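Local structure of probable ferredoxin-dependent nitrite reductase NirA (Mycobacterium tuberculosis, 1ZJ8) at residues N234-I239 with E279-V284; L264-G269 with W309-F314. The protein probably catalyses the six-electron reduction of sulfite to sulfide with reduced ferredoxin as donor, using one siroheme and one [4Fe-4S] cluster per subunit. All coordinates share one frame; numbering follows the deposited sequence.

Contact 1 of 2, residues N234-I239 with E279-V284; sequences NDVAFI and EVWAAV
Phe238 pushes the far end of its ring against helix 277-291, where it meets Val280 and Trp281. Its CZ lies 3.7 Å from the backbone N of Trp281. On one flank of the ring CE2 is 3.9 Å from Val280 CG1, which sits near the ring plane at the edge. On the other flank CE1 comes 3.8 Å from Trp281 CD1, in the plane of the indole and at its edge, the two side chains crossing at about a right angle. A chi1 of -180° sets Trp281 CG anti to its backbone N, and from there the pyrrole side of the indole, CD1 and NE1, meets the strand. That side also receives Val236: CG1 of the valine is 3.9 Å from Trp281 NE1, and these two side chains likewise cross at about a right angle. The other methyl, Val236 CG2, reaches Val284 CG1 at 4.0 Å, one helical turn beyond Val280. Two inward residues of a strand, Val236 and Phe238, thus meet one stripe of a helix, which is the layered alpha/beta packing of the nitrite and sulfite reductase 4Fe-4S domain family. The segment axes approach to 10.1 Å and run nearly antiparallel, at 160°, and all five touching residues are buried. The indole N-H is satisfied by Thr221 OG1 on the neighbouring strand 219-224, a bond that would restrain the turn of the indole whose edge Phe238 meets, while Tyr206 meets the same indole with its plane turned by about 30°. Backbone bonds from Val236 and Phe238 to Ala222 tie 236-239 into the mixed sheet, and at the strand entrance Asp235 OD2 accepts Lys220 N and pairs with Arg301.

Contact 2 of 2, residues L264-G269 with W309-F314; sequences LAQRVG and WGIAKF
The start of helix 311-323, just after the break that separates it from helix 302-309, leans on the first residues of strand 266-272, and Ile311 carries the contact. Its CD1 lies 3.7 Å from Gln266 O and its CG2 3.8 Å from Arg267 O, so the isoleucine packs against two successive peptide carbonyls as well as side chains. Chi1 of -83° sets CG1 beside the backbone N, with CG2 anti to it; CG1 lies 4.2 Å from Gln266 CB. From the strand, Val268 CG2 meets Ile311 CD1 at 4.0 Å, the two side chains crossing at about a right angle. The same methyl stands near the plane of the Phe314 ring, at its edge, 4.5 Å from CE2, a looser touch. Ile311 and Phe314 are three residues apart, so both lie on the side of the first turn that looks to the strand. Gly310 occupies the N-cap; with phi 87° a CB would collide with the carbonyl O of Trp309, which calls for glycine, and Gly310 O accepts the N-H of Phe314 at 3.2 Å. Arg267 points its CB away from the helix and its guanidinium is engaged by Asp251 OD2 and Gly330 O, leaving its carbonyl as the part that faces Ile311. This is a helix packed by its first turn on a mixed sheet, in the alpha/beta layers of the nitrite and sulfite reductase 4Fe-4S domain.

Both contacts place a helix on the same mixed sheet, through strands 236-243 and 266-272, which are separated there by strand 249-254. Contact 1 is core: every touching residue is buried, and aromatic rings and valines make up the interface. Contact 2 is only partly buried, and a single isoleucine does most of the work against backbone carbonyls. Their centres lie 12 Å apart and they join directly, with Val284 CG1 4.1 Å from Phe314 CZ and Asn234 O 3.7 Å from Ala265 CB. Because strand 266-272 leads into helix 277-291, the segments alternate along the chain, and the two helix-on-sheet contacts overlap in sequence.

Contact 1 of 2, residues N234-I239 with E279-V284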
loop_
_atom_site.group_PDB
_atom_site.type_symbol
_atom_site.label_atom_id
_atom_site.label_comp_id
_atom_site.label_asym_id
_atom_site.label_seq_id
_atom_site.Cartn_x
_atom_site.Cartn_y
_atom_site.Cartn_z
ATOM N N ASN A 234 -4.776 -8.390 1.339
ATOM C CA ASN A 234 -5.580 -7.784 0.264
ATOM C C ASN A 234 -7.026 -8.367 0.277
ATOM O O ASN A 234 -7.253 -9.461 0.781
ATOM C CB ASN A 234 -4.881 -8.011 -1.103
ATOM C CG ASN A 234 -3.729 -7.012 -1.371
ATOM O OD1 ASN A 234 -3.965 -5.910 -1.836
ATOM N ND2 ASN A 234 -2.486 -7.424 -1.121
ATOM N N ASP A 235 -7.998 -7.625 -0.245
ATOM C CA ASP A 235 -9.373 -8.128 -0.336
ATOM C C ASP A 235 -9.451 -9.355 -1.212
ATOM O O ASP A 235 -10.263 -10.243 -0.968
ATOM C CB ASP A 235 -10.301 -7.077 -0.927
ATOM C CG ASP A 235 -10.437 -5.872 -0.040
ATOM O OD1 ASP A 235 -11.128 -5.988 1.001
ATOM O OD2 ASP A 235 -9.840 -4.818 -0.377
ATOM N N VAL A 236 -8.624 -9.384 -2.251
ATOM C CA VAL A 236 -8.591 -10.512 -3.188
ATOM C C VAL A 236 -7.170 -10.668 -3.745
ATOM O O VAL A 236 -6.518 -9.683 -4.073
ATOM C CB VAL A 236 -9.644 -10.352 -4.351
ATOM C CG1 VAL A 236 -9.343 -9.141 -5.227
ATOM C CG2 VAL A 236 -9.710 -11.622 -5.210
ATOM N N ALA A 237 -6.687 -11.902 -3.833
ATOM C CA ALA A 237 -5.333 -12.142 -4.325
ATOM C C ALA A 237 -5.245 -13.371 -5.239
ATOM O O ALA A 237 -5.858 -14.414 -4.971
ATOM C CB ALA A 237 -4.372 -12.265 -3.164
ATOM N N PHE A 238 -4.504 -13.221 -6.336
ATOM C CA PHE A 238 -4.215 -14.329 -7.242
ATOM C C PHE A 238 -2.699 -14.543 -7.224
ATOM O O PHE A 238 -1.945 -13.732 -7.765
ATOM C CB PHE A 238 -4.695 -14.009 -8.659
ATOM C CG PHE A 238 -6.185 -13.816 -8.781
ATOM C CD1 PHE A 238 -6.786 -12.631 -8.374
ATOM C CD2 PHE A 238 -6.981 -14.805 -9.341
ATOM C CE1 PHE A 238 -8.169 -12.443 -8.503
ATOM C CE2 PHE A 238 -8.346 -14.629 -9.476
ATOM C CZ PHE A 238 -8.944 -13.442 -9.056
ATOM N N ILE A 239 -2.250 -15.612 -6.577
ATOM C CA ILE A 239 -0.821 -15.831 -6.371
ATOM C C ILE A 239 -0.407 -17.125 -7.062
ATOM O O ILE A 239 -1.043 -18.146 -6.881
ATOM C CB ILE A 239 -0.473 -15.859 -4.855
ATOM C CG1 ILE A 239 -0.184 -14.465 -4.250
ATOM C CG2 ILE A 239 0.793 -16.666 -4.630
ATOM C CD1 ILE A 239 -0.766 -13.257 -4.922
ATOM N N GLU A 279 -11.978 -12.733 -15.273
ATOM C CA GLU A 279 -13.354 -13.229 -15.130
ATOM C C GLU A 279 -13.697 -13.498 -13.640
ATOM O O GLU A 279 -14.711 -13.052 -13.086
ATOM C CB GLU A 279 -13.435 -14.550 -15.905
ATOM C CG GLU A 279 -14.647 -14.786 -16.739
ATOM C CD GLU A 279 -14.629 -16.204 -17.349
ATOM O OE1 GLU A 279 -14.333 -17.191 -16.619
ATOM O OE2 GLU A 279 -14.929 -16.332 -18.565
ATOM N N VAL A 280 -12.819 -14.260 -13.013
ATOM C CA VAL A 280 -12.997 -14.669 -11.640
ATOM C C VAL A 280 -12.890 -13.446 -10.738
ATOM O O VAL A 280 -13.632 -13.328 -9.750
ATOM C CB VAL A 280 -11.936 -15.706 -11.262
ATOM C CG1 VAL A 280 -11.973 -15.997 -9.765
ATOM C CG2 VAL A 280 -12.124 -16.983 -12.088
ATOM N N TRP A 281 -11.964 -12.543 -11.080
ATOM C CA TRP A 281 -11.795 -11.300 -10.333
ATOM C C TRP A 281 -13.116 -10.546 -10.328
ATOM O O TRP A 281 -13.560 -10.062 -9.279
ATOM C CB TRP A 281 -10.690 -10.446 -10.949
ATOM C CG TRP A 281 -10.451 -9.158 -10.235
ATOM C CD1 TRP A 281 -9.547 -8.926 -9.235
ATOM C CD2 TRP A 281 -11.128 -7.914 -10.461
ATOM N NE1 TRP A 281 -9.621 -7.615 -8.824
ATOM C CE2 TRP A 281 -10.580 -6.969 -9.563
ATOM C CE3 TRP A 281 -12.152 -7.509 -11.321
ATOM C CZ2 TRP A 281 -11.008 -5.641 -9.519
ATOM C CZ3 TRP A 281 -12.570 -6.182 -11.275
ATOM C CH2 TRP A 281 -11.994 -5.265 -10.380
ATOM N N ALA A 282 -13.750 -10.470 -11.501
ATOM C CA ALA A 282 -15.021 -9.755 -11.634
ATOM C C ALA A 282 -16.097 -10.371 -10.726
ATOM O O ALA A 282 -16.839 -9.660 -10.052
ATOM C CB ALA A 282 -15.469 -9.740 -13.082
ATOM N N ALA A 283 -16.141 -11.692 -10.688
ATOM C CA ALA A 283 -17.135 -12.405 -9.922
ATOM C C ALA A 283 -16.975 -12.168 -8.417
ATOM O O ALA A 283 -17.962 -11.993 -7.681
ATOM C CB ALA A 283 -17.043 -13.871 -10.229
ATOM N N VAL A 284 -15.733 -12.156 -7.947
ATOM C CA VAL A 284 -15.465 -11.879 -6.526
ATOM C C VAL A 284 -15.885 -10.440 -6.187
ATOM O O VAL A 284 -16.599 -10.197 -5.197
ATOM C CB VAL A 284 -13.971 -12.079 -6.170
ATOM C CG1 VAL A 284 -13.679 -11.566 -4.770
ATOM C CG2 VAL A 284 -13.559 -13.564 -6.296
#

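Contact 2 of 2, residues L264-G269 with W309-F314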
loop_
_atom_site.group_PDB
_atom_site.type_symbol
_atom_site.label_atom_id
_atom_site.label_comp_id
_atom_site.label_asym_id
_atom_site.label_seq_id
_atom_site.Cartn_x
_atom_site.Cartn_y
_atom_site.Cartn_z
ATOM N N LEU A 264 -6.330 -11.996 8.348
ATOM C CA LEU A 264 -5.643 -12.615 7.213
ATOM C C LEU A 264 -6.627 -13.140 6.155
ATOM O O LEU A 264 -7.563 -13.881 6.463
ATOM C CB LEU A 264 -4.755 -13.777 7.684
ATOM C CG LEU A 264 -3.578 -13.449 8.593
ATOM C CD1 LEU A 264 -2.923 -14.729 9.072
ATOM C CD2 LEU A 264 -2.584 -12.547 7.881
ATOM N N ALA A 265 -6.394 -12.774 4.904
ATOM C CA ALA A 265 -7.118 -13.381 3.796
ATOM C C ALA A 265 -6.812 -14.878 3.748
ATOM O O ALA A 265 -5.733 -15.320 4.141
ATOM C CB ALA A 265 -6.769 -12.695 2.458
ATOM N N GLN A 266 -7.796 -15.644 3.271
ATOM C CA GLN A 266 -7.788 -17.110 3.357
ATOM C C GLN A 266 -8.013 -17.760 1.986
ATOM O O GLN A 266 -8.761 -17.248 1.164
ATOM C CB GLN A 266 -8.882 -17.566 4.313
ATOM C CG GLN A 266 -9.069 -16.645 5.522
ATOM C CD GLN A 266 -10.374 -16.907 6.223
ATOM O OE1 GLN A 266 -10.583 -17.988 6.805
ATOM N NE2 GLN A 266 -11.285 -15.926 6.150
ATOM N N ARG A 267 -7.369 -18.903 1.776
ATOM C CA ARG A 267 -7.466 -19.642 0.537
ATOM C C ARG A 267 -8.883 -20.123 0.239
ATOM O O ARG A 267 -9.508 -20.808 1.034
ATOM C CB ARG A 267 -6.560 -20.870 0.596
ATOM C CG ARG A 267 -5.100 -20.542 0.772
ATOM C CD ARG A 267 -4.190 -21.628 0.246
ATOM N NE ARG A 267 -4.600 -22.071 -1.094
ATOM C CZ ARG A 267 -5.092 -23.277 -1.390
ATOM N NH1 ARG A 267 -5.272 -24.195 -0.452
ATOM N NH2 ARG A 267 -5.427 -23.568 -2.639
ATOM N N VAL A 268 -9.361 -19.807 -0.951
ATOM C CA VAL A 268 -10.626 -20.333 -1.427
ATOM C C VAL A 268 -10.491 -21.832 -1.757
ATOM O O VAL A 268 -11.492 -22.550 -1.821
ATOM C CB VAL A 268 -11.096 -19.534 -2.652
ATOM C CG1 VAL A 268 -12.388 -20.123 -3.220
ATOM C CG2 VAL A 268 -11.268 -18.041 -2.277
ATOM N N GLY A 269 -9.247 -22.284 -1.953
ATOM C CA GLY A 269 -8.938 -23.675 -2.298
ATOM C C GLY A 269 -8.930 -23.934 -3.797
ATOM O O GLY A 269 -8.986 -25.097 -4.224
ATOM N N TRP A 309 -19.731 -15.354 6.864
ATOM C CA TRP A 309 -20.052 -16.491 5.976
ATOM C C TRP A 309 -19.180 -17.731 6.143
ATOM O O TRP A 309 -19.685 -18.858 6.208
ATOM C CB TRP A 309 -19.911 -16.065 4.520
ATOM C CG TRP A 309 -21.037 -15.240 4.007
ATOM C CD1 TRP A 309 -22.018 -14.631 4.738
ATOM C CD2 TRP A 309 -21.287 -14.906 2.636
ATOM N NE1 TRP A 309 -22.874 -13.953 3.902
ATOM C CE2 TRP A 309 -22.444 -14.098 2.609
ATOM C CE3 TRP A 309 -20.646 -15.213 1.429
ATOM C CZ2 TRP A 309 -22.971 -13.586 1.418
ATOM C CZ3 TRP A 309 -21.166 -14.694 0.244
ATOM C CH2 TRP A 309 -22.322 -13.902 0.246
ATOM N N GLY A 310 -17.868 -17.515 6.170
ATOM C CA GLY A 310 -16.899 -18.600 6.008
ATOM C C GLY A 310 -16.608 -18.820 4.529
ATOM O O GLY A 310 -17.430 -18.484 3.663
ATOM N N ILE A 311 -15.437 -19.383 4.239
ATOM C CA ILE A 311 -14.998 -19.644 2.858
ATOM C C ILE A 311 -15.932 -20.578 2.059
ATOM O O ILE A 311 -16.290 -20.264 0.932
ATOM C CB ILE A 311 -13.529 -20.179 2.839
ATOM C CG1 ILE A 311 -12.529 -19.015 2.913
ATOM C CG2 ILE A 311 -13.243 -21.033 1.598
ATOM C CD1 ILE A 311 -12.282 -18.278 1.582
ATOM N N ALA A 312 -16.309 -21.717 2.635
ATOM C CA ALA A 312 -17.233 -22.663 1.977
ATOM C C ALA A 312 -18.476 -21.959 1.443
ATOM O O ALA A 312 -18.793 -22.058 0.253
ATOM C CB ALA A 312 -17.646 -23.776 2.929
ATOM N N LYS A 313 -19.166 -21.236 2.319
ATOM C CA LYS A 313 -20.363 -20.523 1.908
ATOM C C LYS A 313 -20.070 -19.507 0.769
ATOM O O LYS A 313 -20.888 -19.324 -0.148
ATOM C CB LYS A 313 -21.047 -19.837 3.109
ATOM C CG LYS A 313 -22.391 -19.182 2.706
ATOM C CD LYS A 313 -23.083 -18.367 3.803
ATOM C CE LYS A 313 -24.245 -17.532 3.220
ATOM N NZ LYS A 313 -24.978 -16.783 4.288
ATOM N N PHE A 314 -18.913 -18.848 0.840
ATOM C CA PHE A 314 -18.542 -17.823 -0.145
ATOM C C PHE A 314 -18.239 -18.444 -1.515
ATOM O O PHE A 314 -18.711 -17.966 -2.538
ATOM C CB PHE A 314 -17.336 -17.011 0.356
ATOM C CG PHE A 314 -16.740 -16.108 -0.686
ATOM C CD1 PHE A 314 -17.324 -14.868 -0.965
ATOM C CD2 PHE A 314 -15.592 -16.501 -1.397
ATOM C CE1 PHE A 314 -16.777 -14.033 -1.939
ATOM C CE2 PHE A 314 -15.048 -15.690 -2.367
ATOM C CZ PHE A 314 -15.639 -14.448 -2.647
#